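Local coordinates for protein motility-associated killing factor MakB (Vibrio cholerae serotype O1, PDB 6W1W) that probably acts as one component of a tripartite cytotoxin whose members resemble alpha-pore-forming toxins, at residues 5-16 with 319-330. Numbering follows the deposited sequence.
Sequences LSPNVDTALNML and ASASWKTISEFV
Ile326 is the main bump of this contact, a knob set into a hole made by Val9, Ala12, Leu13 and Leu16. Its CG1 stands anti to the carbonyl carbon (chi1 -61°) and the chain runs on extended, which carries CD1 deep into the hollow. There CD1 lies 3.7 Å from Ala12 CB, the small floor of the hole, and meets Pro7 CG tip to tip. Leu13 CD1 packs against Ile326 CG1. The two branches of Val9 rest on neighbouring turns of the helix: CG1 on Thr325 CG2, CG2 3.6 Å from Ser322 CB. Ser322 OG itself bonds back to Ile318 O.

Further along, Phe329 offers a flat surface. Leu13 CG sits over one face of its ring, 3.8 Å from the centroid, in a CH-pi contact. Leu16 CB comes in obliquely, 3.7 Å from Phe329 CE2.

At the other end, residues 5-7 approach helix 316-333 as a loop. Trp323 NE1 donates to Leu5 O at 2.8 Å, nearly straight at 170°. The oxygen lies in the indole plane and uses a lone pair, so the bond helps fix the ring's rotation. Pro7 CD sits over one face of that indole, toward the rim, 3.4 Å from Trp323 CZ2. Asn8 then N-caps the helix, its OD1 accepting from Thr11 N and OG1.

The two helix segments run nearly parallel, 22° apart, their axes 10.4 Å apart at closest approach. The contact joins the start of the chain to a late helix of the elongated helical bundle. Helix 69-90 borders it through Tyr83 and Phe87 at Trp323, helix 276-302 packs on Pro7, and helix 183-187 touches Leu13 and Phe329. Beyond residue 333 the chain leads into strand 338-346 of the mixed sheet.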
ATOM      1  N   LEU A   5     -14.371  27.158  -8.028  1.00118.48           N
ATOM      2  CA  LEU A   5     -13.016  26.741  -8.392  1.00118.83           C
ATOM      3  C   LEU A   5     -12.427  25.743  -7.409  1.00120.85           C
ATOM      4  O   LEU A   5     -11.251  25.843  -7.049  1.00137.21           O
ATOM      5  CB  LEU A   5     -12.120  27.972  -8.513  1.00123.70           C
ATOM      6  CG  LEU A   5     -12.416  28.901  -9.679  1.00127.15           C
ATOM      7  CD1 LEU A   5     -11.463  30.080  -9.651  1.00116.56           C
ATOM      8  CD2 LEU A   5     -12.291  28.129 -10.979  1.00132.26           C
ATOM      9  N   SER A   6     -13.226  24.780  -6.967  1.00108.89           N
ATOM     10  CA  SER A   6     -12.788  23.744  -6.044  1.00113.95           C
ATOM     11  C   SER A   6     -13.599  22.484  -6.311  1.00112.20           C
ATOM     12  O   SER A   6     -14.718  22.558  -6.830  1.00126.61           O
ATOM     13  CB  SER A   6     -12.956  24.191  -4.586  1.00130.48           C
ATOM     14  OG  SER A   6     -14.317  24.426  -4.264  1.00134.80           O
ATOM     15  N   PRO A   7     -13.059  21.314  -5.994  1.00101.45           N
ATOM     16  CA  PRO A   7     -13.815  20.073  -6.192  1.00109.69           C
ATOM     17  C   PRO A   7     -14.843  19.868  -5.087  1.00119.65           C
ATOM     18  O   PRO A   7     -14.909  20.615  -4.111  1.00125.64           O
ATOM     19  CB  PRO A   7     -12.733  18.995  -6.139  1.00109.88           C
ATOM     20  CG  PRO A   7     -11.672  19.576  -5.269  1.00 97.98           C
ATOM     21  CD  PRO A   7     -11.689  21.061  -5.515  1.00 95.11           C
ATOM     22  N   ASN A   8     -15.662  18.833  -5.263  1.00124.18           N
ATOM     23  CA  ASN A   8     -16.576  18.410  -4.206  1.00125.27           C
ATOM     24  C   ASN A   8     -15.757  17.834  -3.059  1.00117.87           C
ATOM     25  O   ASN A   8     -15.145  16.769  -3.198  1.00118.52           O
ATOM     26  CB  ASN A   8     -17.577  17.387  -4.736  1.00127.57           C
ATOM     27  CG  ASN A   8     -18.572  16.946  -3.677  1.00146.13           C
ATOM     28  OD1 ASN A   8     -18.298  16.035  -2.896  1.00166.61           O
ATOM     29  ND2 ASN A   8     -19.737  17.583  -3.654  1.00144.58           N
ATOM     30  N   VAL A   9     -15.746  18.537  -1.922  1.00105.09           N
ATOM     31  CA  VAL A   9     -14.823  18.207  -0.838  1.00106.18           C
ATOM     32  C   VAL A   9     -15.032  16.776  -0.365  1.00 99.10           C
ATOM     33  O   VAL A   9     -14.074  16.082  -0.001  1.00 92.28           O
ATOM     34  CB  VAL A   9     -14.977  19.209   0.320  1.00102.07           C
ATOM     35  CG1 VAL A   9     -13.826  19.052   1.311  1.00 93.85           C
ATOM     36  CG2 VAL A   9     -15.048  20.631  -0.216  1.00101.49           C
ATOM     37  N   ASP A  10     -16.279  16.305  -0.372  1.00106.36           N
ATOM     38  CA  ASP A  10     -16.536  14.921   0.000  1.00134.72           C
ATOM     39  C   ASP A  10     -15.947  13.963  -1.031  1.00130.23           C
ATOM     40  O   ASP A  10     -15.208  13.035  -0.679  1.00124.11           O
ATOM     41  CB  ASP A  10     -18.039  14.694   0.173  1.00148.94           C
ATOM     42  CG  ASP A  10     -18.391  14.175   1.556  1.00152.95           C
ATOM     43  OD1 ASP A  10     -17.705  13.250   2.041  1.00146.52           O
ATOM     44  OD2 ASP A  10     -19.347  14.704   2.164  1.00153.91           O
ATOM     45  N   THR A  11     -16.247  14.183  -2.314  1.00136.52           N
ATOM     46  CA  THR A  11     -15.716  13.303  -3.351  1.00139.15           C
ATOM     47  C   THR A  11     -14.200  13.416  -3.458  1.00123.01           C
ATOM     48  O   THR A  11     -13.531  12.444  -3.825  1.00115.06           O
ATOM     49  CB  THR A  11     -16.364  13.619  -4.699  1.00132.77           C
ATOM     50  OG1 THR A  11     -17.758  13.879  -4.510  1.00140.45           O
ATOM     51  CG2 THR A  11     -16.211  12.438  -5.648  1.00129.60           C
ATOM     52  N   ALA A  12     -13.644  14.587  -3.136  1.00105.22           N
ATOM     53  CA  ALA A  12     -12.199  14.772  -3.194  1.00105.28           C
ATOM     54  C   ALA A  12     -11.494  13.963  -2.112  1.00116.37           C
ATOM     55  O   ALA A  12     -10.515  13.261  -2.387  1.00106.80           O
ATOM     56  CB  ALA A  12     -11.862  16.259  -3.069  1.00108.75           C
ATOM     57  N   LEU A  13     -11.988  14.043  -0.872  1.00128.34           N
ATOM     58  CA  LEU A  13     -11.332  13.380   0.252  1.00115.31           C
ATOM     59  C   LEU A  13     -11.386  11.862   0.152  1.00117.88           C
ATOM     60  O   LEU A  13     -10.541  11.183   0.746  1.00119.26           O
ATOM     61  CB  LEU A  13     -11.961  13.840   1.564  1.00 95.11           C
ATOM     62  CG  LEU A  13     -11.271  15.010   2.266  1.00117.48           C
ATOM     63  CD1 LEU A  13     -11.080  16.189   1.322  1.00114.45           C
ATOM     64  CD2 LEU A  13     -12.063  15.432   3.500  1.00128.17           C
ATOM     65  N   ASN A  14     -12.354  11.312  -0.581  1.00110.04           N
ATOM     66  CA  ASN A  14     -12.373   9.868  -0.790  1.00120.61           C
ATOM     67  C   ASN A  14     -11.283   9.438  -1.763  1.00136.02           C
ATOM     68  O   ASN A  14     -10.662   8.384  -1.579  1.00138.80           O
ATOM     69  CB  ASN A  14     -13.747   9.424  -1.290  1.00127.60           C
ATOM     70  CG  ASN A  14     -14.835   9.627  -0.255  1.00132.03           C
ATOM     71  OD1 ASN A  14     -14.644  10.335   0.735  1.00127.79           O
ATOM     72  ND2 ASN A  14     -15.986   9.008  -0.480  1.00133.98           N
HETATM   73  N   MSE A  15     -11.030  10.237  -2.797  1.00146.38           N
HETATM   74  CA  MSE A  15      -9.992   9.921  -3.774  1.00140.50           C
HETATM   75  C   MSE A  15      -8.608  10.101  -3.168  1.00134.37           C
HETATM   76  O   MSE A  15      -7.665   9.405  -3.540  1.00145.31           O
HETATM   77  CB  MSE A  15     -10.133  10.788  -5.025  1.00155.29           C
HETATM   78  CG  MSE A  15     -11.491  10.675  -5.691  1.00193.03           C
HETATM   79 SE   MSE A  15     -11.495  11.323  -7.529  1.00230.66          SE
HETATM   80  CE  MSE A  15     -13.404  11.175  -7.900  1.00231.59           C
ATOM     81  N   LEU A  16      -8.489  11.047  -2.231  1.00121.40           N
ATOM     82  CA  LEU A  16      -7.259  11.156  -1.455  1.00119.81           C
ATOM     83  C   LEU A  16      -7.043   9.915  -0.597  1.00122.18           C
ATOM     84  O   LEU A  16      -5.919   9.407  -0.493  1.00117.98           O
ATOM     85  CB  LEU A  16      -7.290  12.410  -0.580  1.00112.73           C
ATOM     86  CG  LEU A  16      -6.581  13.664  -1.101  1.00107.23           C
ATOM     87  CD1 LEU A  16      -5.307  13.299  -1.855  1.00 97.55           C
ATOM     88  CD2 LEU A  16      -7.506  14.511  -1.957  1.00107.03           C
ATOM     89  N   ALA A 319     -14.630  28.878  -2.452  1.00123.96           N
ATOM     90  CA  ALA A 319     -13.742  27.921  -3.099  1.00120.16           C
ATOM     91  C   ALA A 319     -12.446  27.746  -2.317  1.00117.00           C
ATOM     92  O   ALA A 319     -11.980  26.618  -2.129  1.00115.81           O
ATOM     93  CB  ALA A 319     -13.447  28.361  -4.533  1.00124.55           C
ATOM     94  N   SER A 320     -11.856  28.848  -1.841  1.00117.69           N
ATOM     95  CA  SER A 320     -10.620  28.747  -1.068  1.00118.38           C
ATOM     96  C   SER A 320     -10.857  28.089   0.284  1.00128.01           C
ATOM     97  O   SER A 320      -9.977  27.385   0.793  1.00132.22           O
ATOM     98  CB  SER A 320      -9.994  30.130  -0.890  1.00119.10           C
ATOM     99  OG  SER A 320     -10.726  30.906   0.041  1.00114.72           O
ATOM    100  N   ALA A 321     -12.035  28.300   0.875  1.00140.56           N
ATOM    101  CA  ALA A 321     -12.359  27.631   2.130  1.00130.51           C
ATOM    102  C   ALA A 321     -12.449  26.124   1.951  1.00140.05           C
ATOM    103  O   ALA A 321     -12.150  25.368   2.884  1.00157.66           O
ATOM    104  CB  ALA A 321     -13.667  28.176   2.700  1.00119.22           C
ATOM    105  N   SER A 322     -12.857  25.669   0.764  1.00128.80           N
ATOM    106  CA  SER A 322     -12.880  24.240   0.477  1.00122.75           C
ATOM    107  C   SER A 322     -11.481  23.690   0.231  1.00115.99           C
ATOM    108  O   SER A 322     -11.208  22.530   0.561  1.00118.69           O
ATOM    109  CB  SER A 322     -13.780  23.959  -0.727  1.00119.50           C
ATOM    110  OG  SER A 322     -15.110  24.370  -0.475  1.00123.95           O
ATOM    111  N   TRP A 323     -10.589  24.496  -0.349  1.00108.80           N
ATOM    112  CA  TRP A 323      -9.201  24.066  -0.488  1.00116.46           C
ATOM    113  C   TRP A 323      -8.512  23.983   0.864  1.00126.25           C
ATOM    114  O   TRP A 323      -7.636  23.130   1.060  1.00122.07           O
ATOM    115  CB  TRP A 323      -8.433  25.002  -1.426  1.00112.24           C
ATOM    116  CG  TRP A 323      -8.776  24.754  -2.854  1.00113.41           C
ATOM    117  CD1 TRP A 323      -9.525  25.547  -3.674  1.00110.80           C
ATOM    118  CD2 TRP A 323      -8.416  23.603  -3.625  1.00103.29           C
ATOM    119  NE1 TRP A 323      -9.644  24.965  -4.912  1.00107.17           N
ATOM    120  CE2 TRP A 323      -8.972  23.770  -4.907  1.00102.02           C
ATOM    121  CE3 TRP A 323      -7.675  22.450  -3.357  1.00100.11           C
ATOM    122  CZ2 TRP A 323      -8.804  22.830  -5.919  1.00101.15           C
ATOM    123  CZ3 TRP A 323      -7.512  21.518  -4.362  1.00 95.54           C
ATOM    124  CH2 TRP A 323      -8.073  21.714  -5.626  1.00 89.46           C
ATOM    125  N   LYS A 324      -8.895  24.848   1.805  1.00126.69           N
ATOM    126  CA  LYS A 324      -8.330  24.767   3.147  1.00122.43           C
ATOM    127  C   LYS A 324      -8.725  23.460   3.822  1.00119.71           C
ATOM    128  O   LYS A 324      -7.923  22.863   4.549  1.00118.10           O
ATOM    129  CB  LYS A 324      -8.777  25.967   3.983  1.00129.45           C
ATOM    130  CG  LYS A 324      -8.010  26.139   5.290  1.00143.69           C
ATOM    131  CD  LYS A 324      -6.513  26.264   5.042  1.00146.42           C
ATOM    132  CE  LYS A 324      -5.749  26.551   6.328  1.00148.30           C
ATOM    133  NZ  LYS A 324      -5.925  25.475   7.343  1.00146.51           N
ATOM    134  N   THR A 325      -9.954  22.994   3.580  1.00121.94           N
ATOM    135  CA  THR A 325     -10.383  21.710   4.126  1.00121.79           C
ATOM    136  C   THR A 325      -9.590  20.561   3.511  1.00117.56           C
ATOM    137  O   THR A 325      -9.194  19.623   4.213  1.00119.94           O
ATOM    138  CB  THR A 325     -11.888  21.518   3.899  1.00118.97           C
ATOM    139  OG1 THR A 325     -12.616  22.608   4.488  1.00106.93           O
ATOM    140  CG2 THR A 325     -12.363  20.216   4.522  1.00117.45           C
ATOM    141  N   ILE A 326      -9.330  20.628   2.202  1.00122.75           N
ATOM    142  CA  ILE A 326      -8.578  19.566   1.540  1.00112.48           C
ATOM    143  C   ILE A 326      -7.111  19.615   1.951  1.00102.91           C
ATOM    144  O   ILE A 326      -6.479  18.576   2.171  1.00112.46           O
ATOM    145  CB  ILE A 326      -8.748  19.659   0.012  1.00103.47           C
ATOM    146  CG1 ILE A 326     -10.221  19.499  -0.363  1.00108.04           C
ATOM    147  CG2 ILE A 326      -7.904  18.604  -0.691  1.00 87.57           C
ATOM    148  CD1 ILE A 326     -10.472  19.430  -1.841  1.00104.31           C
ATOM    149  N   SER A 327      -6.550  20.821   2.076  1.00100.65           N
ATOM    150  CA  SER A 327      -5.161  20.935   2.509  1.00117.21           C
ATOM    151  C   SER A 327      -4.990  20.419   3.931  1.00127.95           C
ATOM    152  O   SER A 327      -3.966  19.810   4.263  1.00135.11           O
ATOM    153  CB  SER A 327      -4.688  22.385   2.404  1.00124.41           C
ATOM    154  OG  SER A 327      -3.299  22.489   2.677  1.00123.68           O
ATOM    155  N   GLU A 328      -5.991  20.643   4.786  1.00125.91           N
ATOM    156  CA  GLU A 328      -5.918  20.132   6.151  1.00120.72           C
ATOM    157  C   GLU A 328      -6.064  18.615   6.197  1.00116.50           C
ATOM    158  O   GLU A 328      -5.488  17.968   7.080  1.00117.67           O
ATOM    159  CB  GLU A 328      -6.982  20.803   7.021  1.00120.58           C
ATOM    160  CG  GLU A 328      -6.656  22.244   7.394  1.00128.49           C
ATOM    161  CD  GLU A 328      -7.802  22.942   8.108  1.00142.71           C
ATOM    162  OE1 GLU A 328      -8.734  22.250   8.571  1.00143.01           O
ATOM    163  OE2 GLU A 328      -7.772  24.188   8.201  1.00146.54           O
ATOM    164  N   PHE A 329      -6.824  18.032   5.265  1.00115.13           N
ATOM    165  CA  PHE A 329      -6.926  16.577   5.216  1.00113.29           C
ATOM    166  C   PHE A 329      -5.612  15.942   4.784  1.00112.04           C
ATOM    167  O   PHE A 329      -5.262  14.851   5.251  1.00115.67           O
ATOM    168  CB  PHE A 329      -8.044  16.147   4.267  1.00108.72           C
ATOM    169  CG  PHE A 329      -8.212  14.656   4.169  1.00117.92           C
ATOM    170  CD1 PHE A 329      -8.973  13.970   5.102  1.00123.95           C
ATOM    171  CD2 PHE A 329      -7.611  13.938   3.151  1.00117.32           C
ATOM    172  CE1 PHE A 329      -9.130  12.597   5.019  1.00122.85           C
ATOM    173  CE2 PHE A 329      -7.764  12.562   3.067  1.00117.85           C
ATOM    174  CZ  PHE A 329      -8.526  11.893   4.002  1.00110.88           C
ATOM    175  N   VAL A 330      -4.877  16.602   3.891  1.00108.98           N
ATOM    176  CA  VAL A 330      -3.615  16.044   3.421  1.00104.13           C
ATOM    177  C   VAL A 330      -2.536  16.173   4.494  1.00101.59           C
ATOM    178  O   VAL A 330      -1.651  15.314   4.597  1.00 99.43           O
ATOM    179  CB  VAL A 330      -3.206  16.715   2.095  1.00100.81           C
ATOM    180  CG1 VAL A 330      -1.857  16.225   1.627  1.00 94.72           C
ATOM    181  CG2 VAL A 330      -4.256  16.442   1.017  1.00 95.86           C
TER